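Local coordinates for collagen adhesin (Staphylococcus aureus, PDB 2F68), which binds collagen, probably by wrapping two linked beta-rich domains around the rope-like triple helix, at residues 171-176 / 184-189; 229-234 / 240-245. All coordinates share one frame; numbering follows the deposited sequence.

Contact 1. Residues 171-176 / 184-189; sequences LNINNE and ITIKDQ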
# COMPACT_ATOMS: atom_id res chain seq x y z
N LEU A 171 3.90 12.37 8.79
CA LEU A 171 3.71 13.23 9.95
C LEU A 171 3.30 14.63 9.51
O LEU A 171 4.15 15.47 9.20
CB LEU A 171 4.97 13.27 10.82
CG LEU A 171 5.13 12.25 11.95
CD1 LEU A 171 5.36 10.84 11.43
CD2 LEU A 171 6.27 12.67 12.87
N ASN A 172 2.00 14.88 9.49
CA ASN A 172 1.44 16.15 9.02
C ASN A 172 1.22 17.14 10.16
O ASN A 172 0.23 17.05 10.89
CB ASN A 172 0.14 15.90 8.24
CG ASN A 172 0.34 15.00 7.03
OD1 ASN A 172 1.21 15.24 6.19
ND2 ASN A 172 -0.47 13.95 6.94
N ILE A 173 2.15 18.09 10.29
CA ILE A 173 2.14 19.06 11.39
C ILE A 173 1.68 20.44 10.91
O ILE A 173 2.10 20.91 9.85
CB ILE A 173 3.54 19.18 12.05
CG1 ILE A 173 4.18 17.80 12.25
CG2 ILE A 173 3.45 19.93 13.38
CD1 ILE A 173 5.68 17.83 12.51
N ASN A 174 0.82 21.07 11.71
CA ASN A 174 0.28 22.41 11.44
C ASN A 174 -0.29 22.55 10.02
O ASN A 174 0.18 23.36 9.22
CB ASN A 174 1.32 23.50 11.74
CG ASN A 174 0.72 24.89 11.87
OD1 ASN A 174 -0.50 25.05 12.01
ND2 ASN A 174 1.57 25.91 11.82
N ASN A 175 -1.31 21.75 9.73
CA ASN A 175 -1.90 21.64 8.39
C ASN A 175 -2.58 22.91 7.87
O ASN A 175 -2.65 23.13 6.66
CB ASN A 175 -2.88 20.47 8.34
CG ASN A 175 -2.20 19.13 8.54
OD1 ASN A 175 -1.34 18.73 7.76
ND2 ASN A 175 -2.59 18.42 9.60
N GLU A 176 -3.07 23.74 8.79
CA GLU A 176 -3.79 24.96 8.42
C GLU A 176 -2.90 26.21 8.48
O GLU A 176 -3.39 27.33 8.28
CB GLU A 176 -5.04 25.14 9.29
CG GLU A 176 -6.08 24.03 9.15
CD GLU A 176 -6.65 23.92 7.74
OE1 GLU A 176 -7.02 24.96 7.15
OE2 GLU A 176 -6.73 22.78 7.23
N ILE A 184 6.66 23.38 18.92
CA ILE A 184 6.00 22.13 18.55
C ILE A 184 6.93 20.95 18.80
O ILE A 184 8.06 20.91 18.29
CB ILE A 184 5.52 22.13 17.07
CG1 ILE A 184 4.76 23.42 16.74
CG2 ILE A 184 4.66 20.90 16.79
CD1 ILE A 184 4.65 23.73 15.26
N THR A 185 6.46 19.99 19.60
CA THR A 185 7.24 18.80 19.94
C THR A 185 6.49 17.53 19.56
O THR A 185 5.38 17.29 20.04
CB THR A 185 7.62 18.78 21.44
OG1 THR A 185 8.14 20.06 21.83
CG2 THR A 185 8.66 17.71 21.72
N ILE A 186 7.11 16.72 18.70
CA ILE A 186 6.53 15.45 18.27
C ILE A 186 7.47 14.30 18.64
O ILE A 186 8.63 14.28 18.24
CB ILE A 186 6.26 15.43 16.73
CG1 ILE A 186 5.53 16.70 16.26
CG2 ILE A 186 5.50 14.15 16.32
CD1 ILE A 186 4.13 16.92 16.82
N LYS A 187 6.95 13.35 19.41
CA LYS A 187 7.72 12.17 19.81
C LYS A 187 7.15 10.90 19.18
O LYS A 187 6.17 10.33 19.66
CB LYS A 187 7.77 12.04 21.34
CG LYS A 187 8.64 13.08 22.03
CD LYS A 187 8.75 12.81 23.52
CE LYS A 187 9.60 13.87 24.21
NZ LYS A 187 9.71 13.62 25.67
N ASP A 188 7.78 10.47 18.08
CA ASP A 188 7.31 9.32 17.31
C ASP A 188 8.04 8.03 17.72
O ASP A 188 9.25 8.04 17.97
CB ASP A 188 7.49 9.58 15.81
CG ASP A 188 6.81 8.53 14.95
OD1 ASP A 188 7.36 7.42 14.81
OD2 ASP A 188 5.74 8.83 14.39
N GLN A 189 7.28 6.94 17.79
CA GLN A 189 7.82 5.62 18.09
C GLN A 189 7.31 4.60 17.07
O GLN A 189 6.10 4.40 16.94
CB GLN A 189 7.44 5.17 19.51
CG GLN A 189 7.88 6.10 20.64
CD GLN A 189 6.88 7.20 20.93
OE1 GLN A 189 5.67 7.00 20.81
NE2 GLN A 189 7.38 8.37 21.33

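Contact 2. Residues 229-234 / 240-245; sequences SKITVD and IDVTIP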
# COMPACT_ATOMS: atom_id res chain seq x y z
N SER A 229 15.60 23.91 15.35
CA SER A 229 14.93 22.66 14.98
C SER A 229 15.86 21.47 15.14
O SER A 229 17.07 21.58 14.92
CB SER A 229 14.42 22.73 13.54
OG SER A 229 13.40 23.70 13.40
N LYS A 230 15.29 20.33 15.53
CA LYS A 230 16.05 19.10 15.72
C LYS A 230 15.20 17.86 15.45
O LYS A 230 14.23 17.59 16.17
CB LYS A 230 16.64 19.05 17.14
CG LYS A 230 17.63 17.91 17.39
CD LYS A 230 18.98 18.17 16.73
CE LYS A 230 19.93 17.00 16.95
NZ LYS A 230 21.25 17.23 16.30
N ILE A 231 15.56 17.13 14.40
CA ILE A 231 14.93 15.84 14.10
C ILE A 231 15.85 14.73 14.59
O ILE A 231 16.69 14.21 13.84
CB ILE A 231 14.61 15.68 12.59
CG1 ILE A 231 13.89 16.92 12.05
CG2 ILE A 231 13.77 14.42 12.35
CD1 ILE A 231 13.85 17.01 10.53
N THR A 232 15.71 14.38 15.87
CA THR A 232 16.53 13.36 16.51
C THR A 232 16.04 11.97 16.10
O THR A 232 14.88 11.62 16.33
CB THR A 232 16.53 13.48 18.05
OG1 THR A 232 16.74 14.85 18.42
CG2 THR A 232 17.62 12.62 18.67
N VAL A 233 16.93 11.19 15.49
CA VAL A 233 16.59 9.85 15.03
C VAL A 233 17.46 8.79 15.70
O VAL A 233 18.69 8.82 15.59
CB VAL A 233 16.71 9.72 13.48
CG1 VAL A 233 16.39 8.30 13.03
CG2 VAL A 233 15.78 10.71 12.78
N ASP A 234 16.81 7.87 16.40
CA ASP A 234 17.47 6.70 16.97
C ASP A 234 17.10 5.49 16.12
O ASP A 234 16.00 4.93 16.26
CB ASP A 234 17.07 6.50 18.43
CG ASP A 234 18.03 5.59 19.19
OD1 ASP A 234 18.22 4.43 18.77
OD2 ASP A 234 18.58 6.03 20.22
N ILE A 240 11.66 8.74 16.32
CA ILE A 240 11.93 10.04 15.70
C ILE A 240 11.35 11.16 16.58
O ILE A 240 10.14 11.24 16.79
CB ILE A 240 11.35 10.13 14.26
CG1 ILE A 240 11.91 9.02 13.38
CG2 ILE A 240 11.64 11.51 13.65
CD1 ILE A 240 11.09 8.72 12.13
N ASP A 241 12.24 12.02 17.08
CA ASP A 241 11.84 13.15 17.92
C ASP A 241 12.00 14.46 17.16
O ASP A 241 13.12 14.85 16.80
CB ASP A 241 12.63 13.17 19.23
CG ASP A 241 12.34 11.97 20.11
OD1 ASP A 241 11.16 11.59 20.25
OD2 ASP A 241 13.30 11.40 20.67
N VAL A 242 10.88 15.15 16.93
CA VAL A 242 10.87 16.39 16.16
C VAL A 242 10.58 17.59 17.06
O VAL A 242 9.58 17.61 17.78
CB VAL A 242 9.83 16.34 15.00
CG1 VAL A 242 9.97 17.56 14.09
CG2 VAL A 242 9.99 15.05 14.19
N THR A 243 11.47 18.58 17.01
CA THR A 243 11.30 19.82 17.75
C THR A 243 11.34 21.00 16.78
O THR A 243 12.32 21.17 16.05
CB THR A 243 12.38 19.99 18.84
OG1 THR A 243 12.46 18.80 19.64
CG2 THR A 243 12.06 21.18 19.75
N ILE A 244 10.27 21.79 16.77
CA ILE A 244 10.18 22.97 15.90
C ILE A 244 9.89 24.21 16.75
O ILE A 244 8.90 24.25 17.47
CB ILE A 244 9.09 22.80 14.81
CG1 ILE A 244 9.29 21.50 14.02
CG2 ILE A 244 9.09 24.01 13.86
CD1 ILE A 244 8.05 21.01 13.29
N PRO A 245 10.78 25.23 16.67
CA PRO A 245 10.58 26.51 17.36
C PRO A 245 9.30 27.22 16.91
O PRO A 245 8.85 27.02 15.78
CB PRO A 245 11.80 27.33 16.95
CG PRO A 245 12.82 26.32 16.56
CD PRO A 245 12.05 25.22 15.92

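Contact 1. Residues 171-176 / 184-189
I173 sends its two branches across to two isoleucines of 184-189, overlapping I184 with one and I186 with the other. This is the interior of a beta sandwich in the collagen-binding domain: strand 166-173 belongs to one antiparallel sheet and strand 184-190 to the sheet facing it. The short strand segments run nearly antiparallel, at 166°, but their axes come no closer than 10.3 Å. No hydrogen bond spans that gap, which is bridged by side chains.

The first torsion of I173 (chi1 -43°) aims the two arms, with CG2 anti to the backbone N and CG1 anti to the carbonyl carbon. Its CG2 meets I184 CG2 at 3.7 Å, while the longer arm brings I173 CD1 to within 3.9 Å of I186 CG1. I186 is divided in the same manner, because its remaining branch turns to L171, with I186 CG2 lying 3.8 Å from L171 CD2. In each of these pairs the side chains slide past one another in opposite directions, so the two rows of branches interlock. L171 is further enclosed by I256 and Y258 of its neighbouring strand and by Y153.

At N174 the chain leaves its strand and moves away from 184-189, the side-chain amide being fixed by OD1 accepting from S178 N and ND2 donating to G249 O.

The polar exception on the apolar face is D188, a buried carboxylate. Its OD1 accepts a hydrogen bond from N272 ND2, whereas its OD2 lies against the other methyl of the leucine, 3.6 Å from L171 CD1.

Contact 2. Residues 229-234 / 240-245
K230 and T243 grip each other through both of their peptide groups, K230 N giving to T243 O and T243 N to K230 O, each at 3.1 Å. They form a hydrogen-bonded pair of an antiparallel beta hairpin, strands 230-234 and 239-244. Two residues on, T232 and D241 repeat the pattern at shorter range: T232 N reaches D241 O at 2.8 Å through a bent bond (142° at the hydrogen), whereas D241 N donates to T232 O at 2.8 Å along an almost straight line (173°).

Each of these carbonyls also receives a CA-H...O contact, as when S229 CA lies 3.2 Å from T243 O. Between the two pairs, K230 O and D241 O stand only 3.0 Å apart as two acceptors, and each is served by its own N-H. On the buried face I231 CG2 lies alongside I240 CG2, 3.8 Å away. The hairpin's outer bonding edges find other donors and acceptors. I231 N donates to the E223 carboxylate of helix 218-225, and I240, V242 and I244 exchange backbone bonds with D188, I186 and I184 of strand 184-190.

The chemistry is thus divided by direction: backbone bonds hold the two strands in register, apolar branches seal the inner face, and a glutamate from the helix supplies an acceptor where strand 230-234 has no further strand beside it.

In the fold
Contact 1 spans the gap between two facing sheets, whereas contact 2 adds the next strands to one of those sheets; their centres are 10 Å apart. Strand 184-190 joins the two, packing on 171-176 through its inner side chains and pairing through its backbone with 240-245, the second segment of contact 2. Probable hydrogen bonds at that seam run from V242 N to I186 O (2.7 Å) and from D188 N to I240 O (2.8 Å). The core is continuous as well, since I173 CD1 reaches I244 CD1 at 4.0 Å. On the outer face, K187 CG packs on D241 OD1 at 3.4 Å. Together the contacts illustrate a sandwich built by pairing within sheets and interlocking between them.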